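Local coordinates for branched-chain amino acid aminotransferase (Thermoproteus uzoniensis, PDB 5CE8), which catalyses the pyridoxal-phosphate-dependent transfer of amino groups between branched-chain L-amino acids and 2-oxo acids, and also accepts R-amines, at the interface of chains A and B and the interface of chains A and C. Residues are numbered along the deposited sequence; one frame, centred on the assembly and turned at random. Chains: chain A/B/C, Branched-chain amino acid aminotransferase.

Three contacts join chain A to two neighbours in a deposited assembly of six copies. Contacts 1 and 3 belong to the interface of chains A and B, their C-alpha centres about 15 Å apart; contact 2 joins A to C, about 13 Å from contact 3 and 26 Å from contact 1. Helix 246-250 recurs in all three: A:Glu248 serves contact 1, A:Arg246 contact 3, and C:Arg246 with C:Tyr250 contact 2. C:Arg150 in contact 2 and A:Arg150 in contact 3 are the same position in two copies. One short helix thus serves both interfaces in the deposited hexamer, which may not be the biological form.

Contact 1: the interface of chains A and B. Residues chain A 206-207, 248; chain B 69, 160, 215, 221.
A:Arg206 and A:Arg207 meet B:Glu221 in a charged patch of the A-B interface, which is not an exact two-fold; it pairs charges between neighbours in the deposited hexamer and may help hold them together if that is the biological form. The two arginines, at the end of strand 201-206 and just beyond it, converge tip to tip on one carboxylate. Arginine's long arm carries charge far from the backbone: A:Arg206 has CG anti to the backbone N (chi1 173°) and stays extended to NE, which brings its guanidinium to the partner. Its NH2 donates to OE2 of B:Glu221 at 3.0 Å, on the syn side, and forms a salt bridge with the same group. The A:Arg207 guanidinium is nearly parallel to the carboxylate (8°) but stepped from it; its NH1 lies 3.1 Å from OE2 of B:Glu221 with the N-H pointing elsewhere, a salt bridge without a hydrogen bond. Facing two positive groups, the carboxylate would tend to remain ionised. Leucine supplies apolar cover: CD2 of B:Leu215 sits over one face of the A:Arg206 guanidinium, 3.5 Å from CZ. A:Glu248 crosses B:Leu215, its OE2 3.5 Å from CB of B:Leu215, and its CG meets SD of B:Met160, a flexible thioether, at 3.8 Å. B:Arg69 brings a like charge, which B:Glu221 may help offset; NH2 of A:Arg207 stands over that guanidinium's face, 3.4 Å from CZ of B:Arg69.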
loop_
_atom_site.group_PDB
_atom_site.type_symbol
_atom_site.label_atom_id
_atom_site.label_comp_id
_atom_site.label_asym_id
_atom_site.label_seq_id
_atom_site.Cartn_x
_atom_site.Cartn_y
_atom_site.Cartn_z
ATOM N N ARG A 206 -9.794 26.650 4.376
ATOM C CA ARG A 206 -10.545 25.882 5.344
ATOM C C ARG A 206 -10.381 26.699 6.575
ATOM O O ARG A 206 -9.296 26.739 7.161
ATOM C CB ARG A 206 -9.956 24.513 5.488
ATOM C CG ARG A 206 -10.549 23.656 6.583
ATOM C CD ARG A 206 -9.918 22.275 6.549
ATOM N NE ARG A 206 -10.589 21.436 7.540
ATOM C CZ ARG A 206 -10.372 21.538 8.839
ATOM N NH1 ARG A 206 -9.481 22.409 9.297
ATOM N NH2 ARG A 206 -11.026 20.756 9.688
ATOM N N ARG A 207 -11.492 27.345 6.976
ATOM C CA ARG A 207 -11.519 28.100 8.261
ATOM C C ARG A 207 -10.374 29.127 8.343
ATOM O O ARG A 207 -9.612 29.215 9.339
ATOM C CB ARG A 207 -11.371 27.140 9.445
ATOM C CG ARG A 207 -12.286 25.978 9.397
ATOM C CD ARG A 207 -12.434 25.230 10.725
ATOM N NE ARG A 207 -13.245 24.065 10.319
ATOM C CZ ARG A 207 -13.380 22.914 10.961
ATOM N NH1 ARG A 207 -12.788 22.738 12.123
ATOM N NH2 ARG A 207 -14.116 21.928 10.419
ATOM N N GLU A 248 -11.893 17.081 3.170
ATOM C CA GLU A 248 -11.520 18.493 3.359
ATOM C C GLU A 248 -11.790 19.234 2.069
ATOM O O GLU A 248 -12.088 20.417 2.097
ATOM C CB GLU A 248 -10.039 18.653 3.741
ATOM C CG GLU A 248 -9.719 18.006 5.064
ATOM C CD GLU A 248 -8.261 17.989 5.351
ATOM O OE1 GLU A 248 -7.476 17.685 4.407
ATOM O OE2 GLU A 248 -7.889 18.211 6.567
ATOM N N ARG B 69 -21.895 19.170 7.919
ATOM C CA ARG B 69 -20.689 18.864 7.130
ATOM C C ARG B 69 -20.607 17.379 6.804
ATOM O O ARG B 69 -20.314 17.023 5.682
ATOM C CB ARG B 69 -19.369 19.286 7.840
ATOM C CG ARG B 69 -19.159 20.781 7.874
ATOM C CD ARG B 69 -17.700 21.232 8.071
ATOM N NE ARG B 69 -17.235 20.655 9.302
ATOM C CZ ARG B 69 -17.447 21.166 10.509
ATOM N NH1 ARG B 69 -18.129 22.300 10.683
ATOM N NH2 ARG B 69 -17.019 20.487 11.560
ATOM N N MET B 160 -13.853 11.369 7.654
ATOM C CA MET B 160 -14.045 12.611 8.359
ATOM C C MET B 160 -15.558 12.902 8.530
ATOM O O MET B 160 -15.860 13.748 9.332
ATOM C CB MET B 160 -13.375 13.800 7.658
ATOM C CG MET B 160 -11.827 13.649 7.693
ATOM S SD MET B 160 -10.820 14.941 6.983
ATOM C CE MET B 160 -11.195 16.155 8.252
ATOM N N LEU B 215 -5.363 15.682 11.078
ATOM C CA LEU B 215 -6.592 15.517 10.353
ATOM C C LEU B 215 -6.369 14.501 9.263
ATOM O O LEU B 215 -7.158 13.551 9.156
ATOM C CB LEU B 215 -7.128 16.875 9.754
ATOM C CG LEU B 215 -8.115 17.863 10.436
ATOM C CD1 LEU B 215 -8.209 17.606 11.930
ATOM C CD2 LEU B 215 -7.900 19.363 10.130
ATOM N N GLU B 221 -12.402 14.489 13.280
ATOM C CA GLU B 221 -12.067 15.738 13.945
ATOM C C GLU B 221 -13.012 16.042 15.161
ATOM O O GLU B 221 -14.037 16.706 15.074
ATOM C CB GLU B 221 -12.015 16.876 12.925
ATOM C CG GLU B 221 -11.666 18.249 13.504
ATOM C CD GLU B 221 -11.539 19.378 12.468
ATOM O OE1 GLU B 221 -12.199 19.353 11.448
ATOM O OE2 GLU B 221 -10.806 20.395 12.702
#

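Contact 2: the interface of chains A and C. Residues chain A 148-149, 176; chain C 146-148, 150, 246, 250.
C:Arg246 reaches across to A:Ser148 and A:Trp149 in a polar and aromatic patch of the two-fold symmetric A-C interface, so its twin occurs with the chains exchanged. With CG anti to the backbone N (chi1 178°) and the chain extended to NE, it carries its guanidinium from helix 246-250 over the tryptophan's six-membered ring. CZ lies 3.7 Å from the ring centroid and the planes are 20° apart, a cation-pi stack that a broad aromatic face suits well. In its own plane the group donates from NH2 to OG of A:Ser148 at 2.8 Å. Two N-H groups at one end of C:Arg150 share the carbonyl O of A:Ser148: NH1 comes in on a lone pair in the carbonyl plane, while NH2 lies almost in line with the C=O bond.

Farther out, C:Tyr250 fixes the rotation of the C:Arg246 guanidinium, its phenol OH taking bonds from NE at 3.1 Å and from NH2, side-on. C:Val146 puts CG1 against the guanidinium face opposite the tryptophan. The small serine hydroxyl can accept from C:Arg246 while donating to OE2 of A:Glu176, on helix 167-179, whose OE1 accepts from the backbone N of A:Ser148 at 3.0 Å.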
loop_
_atom_site.group_PDB
_atom_site.type_symbol
_atom_site.label_atom_id
_atom_site.label_comp_id
_atom_site.label_asym_id
_atom_site.label_seq_id
_atom_site.Cartn_x
_atom_site.Cartn_y
_atom_site.Cartn_z
ATOM N N SER A 148 -10.603 8.350 -11.247
ATOM C CA SER A 148 -10.313 6.951 -10.859
ATOM C C SER A 148 -8.799 6.674 -10.886
ATOM O O SER A 148 -8.395 5.755 -10.241
ATOM C CB SER A 148 -10.952 5.910 -11.804
ATOM O OG SER A 148 -10.478 6.126 -13.181
ATOM N N TRP A 149 -8.051 7.395 -11.742
ATOM C CA TRP A 149 -6.631 7.367 -11.870
ATOM C C TRP A 149 -5.888 8.035 -10.747
ATOM O O TRP A 149 -6.113 9.147 -10.444
ATOM C CB TRP A 149 -6.220 8.078 -13.204
ATOM C CG TRP A 149 -6.751 7.329 -14.397
ATOM C CD1 TRP A 149 -7.855 7.646 -15.084
ATOM C CD2 TRP A 149 -6.209 6.169 -15.003
ATOM N NE1 TRP A 149 -8.047 6.754 -16.055
ATOM C CE2 TRP A 149 -7.085 5.782 -15.966
ATOM C CE3 TRP A 149 -5.161 5.336 -14.710
ATOM C CZ2 TRP A 149 -6.887 4.601 -16.763
ATOM C CZ3 TRP A 149 -4.951 4.193 -15.460
ATOM C CH2 TRP A 149 -5.831 3.836 -16.478
ATOM N N GLU A 176 -10.643 11.537 -18.537
ATOM C CA GLU A 176 -11.699 11.011 -17.722
ATOM C C GLU A 176 -12.629 12.109 -17.250
ATOM O O GLU A 176 -13.826 12.001 -17.365
ATOM C CB GLU A 176 -11.170 10.253 -16.489
ATOM C CG GLU A 176 -12.342 9.654 -15.656
ATOM C CD GLU A 176 -11.897 8.931 -14.432
ATOM O OE1 GLU A 176 -12.544 9.102 -13.348
ATOM O OE2 GLU A 176 -10.875 8.202 -14.544
ATOM N N VAL C 146 -15.244 3.070 -14.312
ATOM C CA VAL C 146 -14.429 2.886 -13.131
ATOM C C VAL C 146 -14.556 4.170 -12.229
ATOM O O VAL C 146 -14.333 5.297 -12.693
ATOM C CB VAL C 146 -12.937 2.575 -13.557
ATOM C CG1 VAL C 146 -12.088 2.263 -12.347
ATOM C CG2 VAL C 146 -12.898 1.344 -14.544
ATOM N N VAL C 147 -14.864 3.992 -10.953
ATOM C CA VAL C 147 -14.980 5.182 -10.039
ATOM C C VAL C 147 -13.719 5.450 -9.272
ATOM O O VAL C 147 -12.832 4.649 -9.329
ATOM C CB VAL C 147 -16.238 5.036 -9.129
ATOM C CG1 VAL C 147 -17.468 5.036 -9.993
ATOM C CG2 VAL C 147 -16.166 3.774 -8.300
ATOM N N SER C 148 -13.686 6.612 -8.601
ATOM C CA SER C 148 -12.618 7.091 -7.789
ATOM C C SER C 148 -12.509 6.387 -6.446
ATOM O O SER C 148 -11.527 6.512 -5.817
ATOM C CB SER C 148 -12.857 8.623 -7.527
ATOM O OG SER C 148 -14.015 8.899 -6.660
ATOM N N ARG C 150 -12.487 3.185 -3.935
ATOM C CA ARG C 150 -12.096 1.828 -3.937
ATOM C C ARG C 150 -12.930 1.066 -2.962
ATOM O O ARG C 150 -13.401 1.599 -2.008
ATOM C CB ARG C 150 -10.611 1.670 -3.579
ATOM C CG ARG C 150 -9.527 2.318 -4.490
ATOM C CD ARG C 150 -9.591 1.947 -5.973
ATOM N NE ARG C 150 -8.529 2.501 -6.798
ATOM C CZ ARG C 150 -8.591 3.499 -7.706
ATOM N NH1 ARG C 150 -9.707 4.192 -8.039
ATOM N NH2 ARG C 150 -7.431 3.839 -8.322
ATOM N N ARG C 246 -8.086 -3.201 -15.168
ATOM C CA ARG C 246 -8.794 -2.283 -15.994
ATOM C C ARG C 246 -8.539 -2.434 -17.460
ATOM O O ARG C 246 -9.469 -2.353 -18.271
ATOM C CB ARG C 246 -8.320 -0.953 -15.544
ATOM C CG ARG C 246 -8.788 0.303 -16.177
ATOM C CD ARG C 246 -8.166 1.368 -15.209
ATOM N NE ARG C 246 -8.861 2.516 -15.433
ATOM C CZ ARG C 246 -9.222 3.450 -14.604
ATOM N NH1 ARG C 246 -8.723 3.650 -13.376
ATOM N NH2 ARG C 246 -10.082 4.266 -15.173
ATOM N N TYR C 250 -10.890 -2.958 -20.425
ATOM C CA TYR C 250 -10.855 -2.218 -21.657
ATOM C C TYR C 250 -10.663 -3.112 -22.851
ATOM O O TYR C 250 -11.224 -2.841 -23.850
ATOM C CB TYR C 250 -9.838 -1.119 -21.677
ATOM C CG TYR C 250 -10.022 0.036 -20.717
ATOM C CD1 TYR C 250 -11.042 0.098 -19.781
ATOM C CD2 TYR C 250 -9.095 1.055 -20.724
ATOM C CE1 TYR C 250 -11.121 1.172 -18.887
ATOM C CE2 TYR C 250 -9.204 2.122 -19.894
ATOM C CZ TYR C 250 -10.206 2.185 -18.980
ATOM O OH TYR C 250 -10.206 3.289 -18.174
#

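Contact 3: the interface of chains A and B. Residues chain A 150, 191-192, 246; chain B 153-155.
B:His153 turns the edge of its imidazole, with CE1 and NE2, toward the backbone of A:Glu191 in a water-containing loop-to-loop patch of the A-B interface. NE2 of B:His153 is 3.3 Å from the carbonyl O of A:Glu191, but the pair does not count as a hydrogen bond, and no direct one joins the chains here. The histidine has CG anti to the backbone N and beside the carbonyl carbon (chi1 -160°), which keeps ND1 near B:Ser155 while CE1 and NE2 face A:Glu191. ND1 shares a hydrogen bond with the hydroxyl OG of B:Ser155 at 3.0 Å. The backbone N of B:Ser155 also donates to ND1, but from well outside the ring plane. Serine suits this turn because its short hydroxyl can fold back to the imidazole and restrain its rotation. B:Thr154 lays its methyl CG2 over a face of the same ring and also turns it toward the carbonyl O of A:Gly192, 3.9 Å off. Its other branch, OG1, points to a water that may bridge the chains. The water lies 2.8 Å from O of A:Gly192 and 3.2 Å from the backbone N of A:Arg246; its very short spacing to the threonine is doubtful. Glycine suits its place with phi 93°, a backbone shape that residues with side chains adopt less readily. NH2 of A:Arg150 lies 4.0 Å from CB of B:Ser155, a loose contact. In the fold, loop 153-155 of B meets the turn leading into strand 194-197 of A and the start of helix 246-250.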
loop_
_atom_site.group_PDB
_atom_site.type_symbol
_atom_site.label_atom_id
_atom_site.label_comp_id
_atom_site.label_asym_id
_atom_site.label_seq_id
_atom_site.Cartn_x
_atom_site.Cartn_y
_atom_site.Cartn_z
ATOM N N ARG A 150 -4.978 7.338 -10.113
ATOM C CA ARG A 150 -4.140 7.954 -9.130
ATOM C C ARG A 150 -2.917 8.585 -9.780
ATOM O O ARG A 150 -2.469 8.092 -10.800
ATOM C CB ARG A 150 -3.676 6.916 -8.114
ATOM C CG ARG A 150 -4.803 6.189 -7.417
ATOM C CD ARG A 150 -5.635 7.168 -6.549
ATOM N NE ARG A 150 -6.600 6.537 -5.630
ATOM C CZ ARG A 150 -7.954 6.547 -5.745
ATOM N NH1 ARG A 150 -8.605 7.103 -6.775
ATOM N NH2 ARG A 150 -8.704 5.974 -4.773
ATOM N N GLU A 191 -1.585 7.021 -1.636
ATOM C CA GLU A 191 -1.908 6.960 -0.208
ATOM C C GLU A 191 -3.283 7.594 0.014
ATOM O O GLU A 191 -3.758 7.678 1.153
ATOM C CB GLU A 191 -0.832 7.684 0.625
ATOM C CG GLU A 191 0.584 7.021 0.584
ATOM C CD GLU A 191 1.491 7.462 -0.568
ATOM O OE1 GLU A 191 1.049 8.308 -1.386
ATOM O OE2 GLU A 191 2.704 6.943 -0.669
ATOM N N GLY A 192 -3.894 8.082 -1.037
ATOM C CA GLY A 192 -5.275 8.542 -0.989
ATOM C C GLY A 192 -5.523 10.009 -0.714
ATOM O O GLY A 192 -6.635 10.376 -0.502
ATOM N N ARG A 246 -9.926 14.091 0.445
ATOM C CA ARG A 246 -11.145 14.289 -0.204
ATOM C C ARG A 246 -12.273 14.978 0.657
ATOM O O ARG A 246 -12.858 15.901 0.202
ATOM C CB ARG A 246 -11.522 12.965 -0.725
ATOM C CG ARG A 246 -12.894 12.744 -1.312
ATOM C CD ARG A 246 -12.859 11.224 -1.606
ATOM N NE ARG A 246 -13.607 11.159 -2.749
ATOM C CZ ARG A 246 -13.434 10.444 -3.817
ATOM N NH1 ARG A 246 -12.651 9.361 -3.909
ATOM N NH2 ARG A 246 -14.292 10.840 -4.742
ATOM N N HIS B 153 -10.203 3.512 5.439
ATOM C CA HIS B 153 -9.422 4.483 4.726
ATOM C C HIS B 153 -10.251 5.424 3.859
ATOM O O HIS B 153 -11.269 5.026 3.338
ATOM C CB HIS B 153 -8.402 3.721 3.903
ATOM C CG HIS B 153 -7.196 4.516 3.444
ATOM N ND1 HIS B 153 -7.113 5.061 2.174
ATOM C CD2 HIS B 153 -6.009 4.810 4.044
ATOM C CE1 HIS B 153 -5.951 5.677 2.032
ATOM N NE2 HIS B 153 -5.263 5.543 3.144
ATOM N N THR B 154 -9.847 6.699 3.868
ATOM C CA THR B 154 -10.353 7.772 3.055
ATOM C C THR B 154 -10.597 7.396 1.546
ATOM O O THR B 154 -11.585 7.833 0.943
ATOM C CB THR B 154 -9.467 9.027 3.257
ATOM O OG1 THR B 154 -9.933 10.061 2.428
ATOM C CG2 THR B 154 -8.089 8.830 2.783
ATOM N N SER B 155 -9.779 6.531 0.975
ATOM C CA SER B 155 -9.962 6.122 -0.381
ATOM C C SER B 155 -11.178 5.181 -0.582
ATOM O O SER B 155 -11.478 4.859 -1.765
ATOM C CB SER B 155 -8.770 5.345 -0.834
ATOM O OG SER B 155 -8.822 4.142 -0.078
HETATM O O HOH W 1 -9.205 11.027 0.308
#